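Local coordinates for coat protein (Tobacco streak virus, PDB 4Y6X), which forms the viral capsid, this chain being its jelly-roll shell domain, while the whole protein also binds RNA and probably helps to start its translation, at residues T62-L68 against G144-S150; I69-V74 against R139-Y145. All coordinates share one frame; numbering follows the deposited sequence.

Interaction 1: T62-L68 against G144-S150; sequences TKFYRLL and GYWIAIS
K63-L68 and Y145-S150 run antiparallel, their axes 4.7 Å apart at 165°, and a classic beta bulge puts both Y65 and R66 opposite A148: Y65 N gives its hydrogen to A148 O (2.8 Å), and A148 N gives its own to R66 O. Past the bulge L68 and W146 pair through both backbone bonds, the one from L68 N to W146 O almost straight at 178°. At the other end the side chain of S150 stands in for a backbone acceptor: with chi1 at 41°, OG lies between the backbone N and carbonyl carbon and takes the hydrogen of K63 N (2.9 Å). These are two inner strands of one sheet of the jelly roll. F64, L67, I147 and I149 line the side that faces the barrel interior and helix 48-52. There I147 CG2 meets the F64 ring at its edge, 3.7 Å from CD2, while T62 CG2 sits over one face toward the rim, 3.6 Å from I149 CB. L67 CD1 reaches I147 CG1 (3.8 Å). R66, L68, W146 and A148 take the other face, where L68 CB touches W146 CB and F161 of the second subunit meets the W146 indole edge-to-face.

Interaction 2: I69-V74 against R139-Y145; sequences IGFVAV and RVQLAGY
I69 touches Y145 with CG2, which comes up at the edge of the tyrosine ring, 4.3 Å from CD1; I69 CD1 only just reaches L142 CD2. At G70 the pairing opens out and a water fills in: it accepts the hydrogen of G70 N (3.0 Å) and can donate to G144 O, linking the strands where the partner chain leaves its regular path between L142 and Y145. G70 O still receives A143 N at 2.9 Å, but from 35° out of the carbonyl plane, and L142 CD2 and A143 CB also lie against this oxygen. F71 faces L142 as a non-hydrogen-bonded pair. Its CG is held between the backbone N and the carbonyl carbon (chi1 66°), which carries the ring away from the partner strand and into the barrel; CB stays behind, 3.9 Å from V140 CG1 and 4.0 Å from L142 CD2. In the jelly roll this is the inner side of the sheet, and the F71 ring meets W128, F79 and F101 of the opposing sheet edge-to-face. V72 turns to the other surface beside Q141, and the two backbones exchange a pair of hydrogen bonds, V72 N to Q141 O and Q141 N to V72 O, the second nearly straight at 176°. A73 returns to the inner face opposite V140, its CB lying 3.6 Å from R139 O. V74 N closes the ladder on that same R139 O (2.9 Å), and V74 CG2 packs against R139 CB. The arginine chain runs out extended from CG to NE, away from V74, to a salt bridge with D44 and to the carbonyl oxygens of S36 and D136.

Overall arrangement
Interactions 1 and 2 are successive lengths of one antiparallel pairing, strand 63-73 against strand 140-150, with centres about 17 Å apart on opposite sides of the chain's centre. Along the chain the order is 62-68, 69-74, 139-145 and 144-150, so interaction 2 is enclosed by interaction 1, and the two share G144 and Y145, at the end of the A143-G144 break in the second strand. Together they form the middle of the four-stranded sheet 25-30, 140-150, 63-73, 107-117. Interaction 1 packs inward on helix 48-52, interaction 2 on the opposing sheet. Both touch F161 of the second subunit, so the same sheet serves barrel and domain-swapped dimer.

Interaction 1: T62-L68 against G144-S150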
# COMPACT_ATOMS: atom_id res chain seq x y z
N THR A 62 -11.74 -8.92 -9.61
CA THR A 62 -11.90 -7.49 -9.85
C THR A 62 -11.88 -7.18 -11.35
O THR A 62 -11.00 -7.62 -12.03
CB THR A 62 -10.79 -6.70 -9.16
OG1 THR A 62 -10.84 -6.98 -7.75
CG2 THR A 62 -10.99 -5.17 -9.38
N LYS A 63 -12.82 -6.40 -11.83
CA LYS A 63 -12.75 -5.84 -13.16
C LYS A 63 -12.18 -4.40 -13.10
O LYS A 63 -12.47 -3.66 -12.18
CB LYS A 63 -14.13 -5.83 -13.77
CG LYS A 63 -14.68 -7.23 -14.05
CD LYS A 63 -16.13 -7.15 -14.53
CE LYS A 63 -16.85 -8.49 -14.48
NZ LYS A 63 -17.55 -8.68 -13.16
N PHE A 64 -11.40 -4.02 -14.11
CA PHE A 64 -10.66 -2.77 -14.17
C PHE A 64 -11.20 -1.93 -15.30
O PHE A 64 -11.32 -2.41 -16.42
CB PHE A 64 -9.22 -3.08 -14.44
CG PHE A 64 -8.56 -3.74 -13.33
CD1 PHE A 64 -8.59 -5.12 -13.21
CD2 PHE A 64 -7.93 -3.00 -12.34
CE1 PHE A 64 -7.95 -5.76 -12.14
CE2 PHE A 64 -7.32 -3.62 -11.26
CZ PHE A 64 -7.32 -4.99 -11.16
N TYR A 65 -11.57 -0.69 -15.00
CA TYR A 65 -12.15 0.20 -16.00
C TYR A 65 -11.27 1.36 -16.47
O TYR A 65 -11.29 1.68 -17.63
CB TYR A 65 -13.43 0.75 -15.48
CG TYR A 65 -14.44 -0.37 -15.28
CD1 TYR A 65 -15.23 -0.85 -16.36
CD2 TYR A 65 -14.55 -1.01 -14.08
CE1 TYR A 65 -16.16 -1.90 -16.17
CE2 TYR A 65 -15.46 -2.03 -13.86
CZ TYR A 65 -16.28 -2.47 -14.91
OH TYR A 65 -17.16 -3.47 -14.67
N ARG A 66 -10.49 1.97 -15.59
CA ARG A 66 -9.68 3.14 -15.98
C ARG A 66 -8.42 3.14 -15.17
O ARG A 66 -8.44 2.81 -13.98
CB ARG A 66 -10.42 4.44 -15.66
CG ARG A 66 -11.73 4.58 -16.36
CD ARG A 66 -12.50 5.85 -16.01
NE ARG A 66 -11.84 7.06 -16.47
CZ ARG A 66 -12.31 8.29 -16.23
NH1 ARG A 66 -13.42 8.46 -15.50
NH2 ARG A 66 -11.65 9.36 -16.65
N LEU A 67 -7.34 3.53 -15.77
CA LEU A 67 -6.14 3.85 -15.05
C LEU A 67 -5.79 5.31 -15.37
O LEU A 67 -5.68 5.68 -16.56
CB LEU A 67 -5.04 2.95 -15.51
CG LEU A 67 -3.65 3.39 -15.03
CD1 LEU A 67 -3.46 3.23 -13.53
CD2 LEU A 67 -2.63 2.59 -15.78
N LEU A 68 -5.61 6.13 -14.35
CA LEU A 68 -5.19 7.51 -14.46
C LEU A 68 -3.78 7.64 -14.01
O LEU A 68 -3.42 7.15 -12.90
CB LEU A 68 -5.99 8.41 -13.57
CG LEU A 68 -7.35 8.95 -14.07
CD1 LEU A 68 -8.16 8.00 -14.88
CD2 LEU A 68 -8.16 9.55 -12.93
N GLY A 144 0.30 9.74 -7.45
CA GLY A 144 -0.40 8.47 -7.16
C GLY A 144 -1.10 7.87 -8.39
O GLY A 144 -1.56 8.61 -9.26
N TYR A 145 -1.16 6.56 -8.48
CA TYR A 145 -1.91 5.86 -9.52
C TYR A 145 -3.35 5.81 -9.07
O TYR A 145 -3.60 5.58 -7.88
CB TYR A 145 -1.45 4.45 -9.62
CG TYR A 145 0.02 4.27 -9.91
CD1 TYR A 145 0.57 4.74 -11.07
CD2 TYR A 145 0.83 3.61 -9.02
CE1 TYR A 145 1.91 4.56 -11.33
CE2 TYR A 145 2.17 3.45 -9.25
CZ TYR A 145 2.70 3.92 -10.42
OH TYR A 145 4.03 3.71 -10.67
N TRP A 146 -4.29 6.08 -9.99
CA TRP A 146 -5.72 5.98 -9.66
C TRP A 146 -6.32 4.96 -10.61
O TRP A 146 -6.08 5.05 -11.78
CB TRP A 146 -6.43 7.31 -9.84
CG TRP A 146 -6.09 8.22 -8.80
CD1 TRP A 146 -5.06 9.10 -8.79
CD2 TRP A 146 -6.72 8.34 -7.52
NE1 TRP A 146 -5.02 9.78 -7.60
CE2 TRP A 146 -6.03 9.35 -6.81
CE3 TRP A 146 -7.82 7.75 -6.94
CZ2 TRP A 146 -6.38 9.74 -5.50
CZ3 TRP A 146 -8.18 8.13 -5.63
CH2 TRP A 146 -7.47 9.13 -4.95
N ILE A 147 -7.08 4.01 -10.09
CA ILE A 147 -7.68 2.96 -10.84
C ILE A 147 -9.15 2.87 -10.49
O ILE A 147 -9.50 2.85 -9.31
CB ILE A 147 -6.98 1.65 -10.53
CG1 ILE A 147 -5.50 1.85 -10.66
CG2 ILE A 147 -7.41 0.57 -11.47
CD1 ILE A 147 -4.70 0.70 -10.11
N ALA A 148 -10.00 2.84 -11.50
CA ALA A 148 -11.41 2.62 -11.29
C ALA A 148 -11.65 1.11 -11.47
O ALA A 148 -11.29 0.55 -12.49
CB ALA A 148 -12.22 3.38 -12.28
N ILE A 149 -12.23 0.50 -10.42
CA ILE A 149 -12.49 -0.90 -10.36
C ILE A 149 -13.95 -1.17 -10.02
O ILE A 149 -14.67 -0.30 -9.52
CB ILE A 149 -11.62 -1.59 -9.35
CG1 ILE A 149 -11.87 -1.03 -7.98
CG2 ILE A 149 -10.15 -1.44 -9.74
CD1 ILE A 149 -11.26 -1.87 -6.87
N SER A 150 -14.36 -2.39 -10.24
CA SER A 150 -15.67 -2.86 -9.74
C SER A 150 -15.72 -2.71 -8.24
O SER A 150 -14.74 -3.00 -7.53
CB SER A 150 -15.95 -4.34 -10.16
OG SER A 150 -14.82 -5.19 -10.05

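Interaction 2: I69-V74 against R139-Y145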
# COMPACT_ATOMS: atom_id res chain seq x y z
N ILE A 69 -2.94 8.27 -14.84
CA ILE A 69 -1.63 8.59 -14.41
C ILE A 69 -1.31 10.05 -14.65
O ILE A 69 -1.84 10.70 -15.59
CB ILE A 69 -0.59 7.68 -14.99
CG1 ILE A 69 -0.46 7.88 -16.45
CG2 ILE A 69 -0.89 6.18 -14.80
CD1 ILE A 69 1.00 7.88 -16.76
N GLY A 70 -0.47 10.59 -13.79
CA GLY A 70 -0.01 11.97 -13.95
C GLY A 70 1.44 12.01 -13.62
O GLY A 70 1.89 11.27 -12.76
N PHE A 71 2.17 12.86 -14.29
CA PHE A 71 3.59 12.96 -14.05
C PHE A 71 4.14 14.26 -14.51
O PHE A 71 3.52 14.99 -15.31
CB PHE A 71 4.34 11.81 -14.70
CG PHE A 71 4.28 11.82 -16.19
CD1 PHE A 71 3.23 11.18 -16.85
CD2 PHE A 71 5.27 12.43 -16.94
CE1 PHE A 71 3.15 11.17 -18.24
CE2 PHE A 71 5.19 12.45 -18.34
CZ PHE A 71 4.12 11.82 -18.97
N VAL A 72 5.32 14.57 -13.99
CA VAL A 72 6.17 15.64 -14.49
C VAL A 72 7.52 15.04 -14.85
O VAL A 72 8.06 14.22 -14.09
CB VAL A 72 6.39 16.74 -13.42
CG1 VAL A 72 7.32 17.82 -13.93
CG2 VAL A 72 5.09 17.44 -13.15
N ALA A 73 8.09 15.40 -16.00
CA ALA A 73 9.41 14.87 -16.39
C ALA A 73 10.47 16.00 -16.49
O ALA A 73 10.15 17.16 -16.72
CB ALA A 73 9.30 14.19 -17.74
N VAL A 74 11.74 15.64 -16.40
CA VAL A 74 12.81 16.63 -16.56
C VAL A 74 13.25 16.85 -18.04
O VAL A 74 14.17 17.60 -18.30
CB VAL A 74 14.07 16.25 -15.75
CG1 VAL A 74 13.73 16.17 -14.28
CG2 VAL A 74 14.67 14.93 -16.22
N ARG A 139 13.82 11.44 -13.01
CA ARG A 139 13.68 11.96 -14.34
C ARG A 139 12.20 12.01 -14.75
O ARG A 139 11.84 12.86 -15.56
CB ARG A 139 14.48 11.14 -15.37
CG ARG A 139 14.18 9.66 -15.31
CD ARG A 139 15.20 8.86 -16.09
NE ARG A 139 14.95 7.44 -15.94
CZ ARG A 139 15.28 6.72 -14.87
NH1 ARG A 139 15.87 7.30 -13.83
NH2 ARG A 139 15.02 5.44 -14.84
N VAL A 140 11.39 11.12 -14.20
CA VAL A 140 9.93 11.20 -14.24
C VAL A 140 9.40 11.08 -12.78
O VAL A 140 9.85 10.22 -12.03
CB VAL A 140 9.35 10.04 -15.03
CG1 VAL A 140 7.84 10.03 -14.95
CG2 VAL A 140 9.81 10.11 -16.47
N GLN A 141 8.58 11.99 -12.36
CA GLN A 141 7.98 11.95 -11.04
C GLN A 141 6.49 11.73 -11.22
O GLN A 141 5.81 12.56 -11.83
CB GLN A 141 8.25 13.24 -10.26
CG GLN A 141 9.73 13.57 -10.17
CD GLN A 141 9.94 14.98 -9.71
OE1 GLN A 141 9.34 15.42 -8.73
NE2 GLN A 141 10.73 15.70 -10.41
N LEU A 142 6.01 10.61 -10.70
CA LEU A 142 4.64 10.18 -10.85
C LEU A 142 3.80 10.56 -9.67
O LEU A 142 4.22 10.44 -8.55
CB LEU A 142 4.56 8.67 -10.97
CG LEU A 142 4.95 8.23 -12.35
CD1 LEU A 142 5.62 6.89 -12.26
CD2 LEU A 142 3.71 8.19 -13.24
N ALA A 143 2.62 11.07 -9.93
CA ALA A 143 1.59 11.20 -8.89
C ALA A 143 1.13 9.83 -8.48
O ALA A 143 1.51 8.81 -9.12
CB ALA A 143 0.44 11.97 -9.44
N GLY A 144 0.30 9.74 -7.45
CA GLY A 144 -0.40 8.47 -7.16
C GLY A 144 -1.10 7.87 -8.39
O GLY A 144 -1.56 8.61 -9.26
N TYR A 145 -1.16 6.56 -8.48
CA TYR A 145 -1.91 5.86 -9.52
C TYR A 145 -3.35 5.81 -9.07
O TYR A 145 -3.60 5.58 -7.88
CB TYR A 145 -1.45 4.45 -9.62
CG TYR A 145 0.02 4.27 -9.91
CD1 TYR A 145 0.57 4.74 -11.07
CD2 TYR A 145 0.83 3.61 -9.02
CE1 TYR A 145 1.91 4.56 -11.33
CE2 TYR A 145 2.17 3.45 -9.25
CZ TYR A 145 2.70 3.92 -10.42
OH TYR A 145 4.03 3.71 -10.67
O HOH W 1 -0.01 8.70 -11.57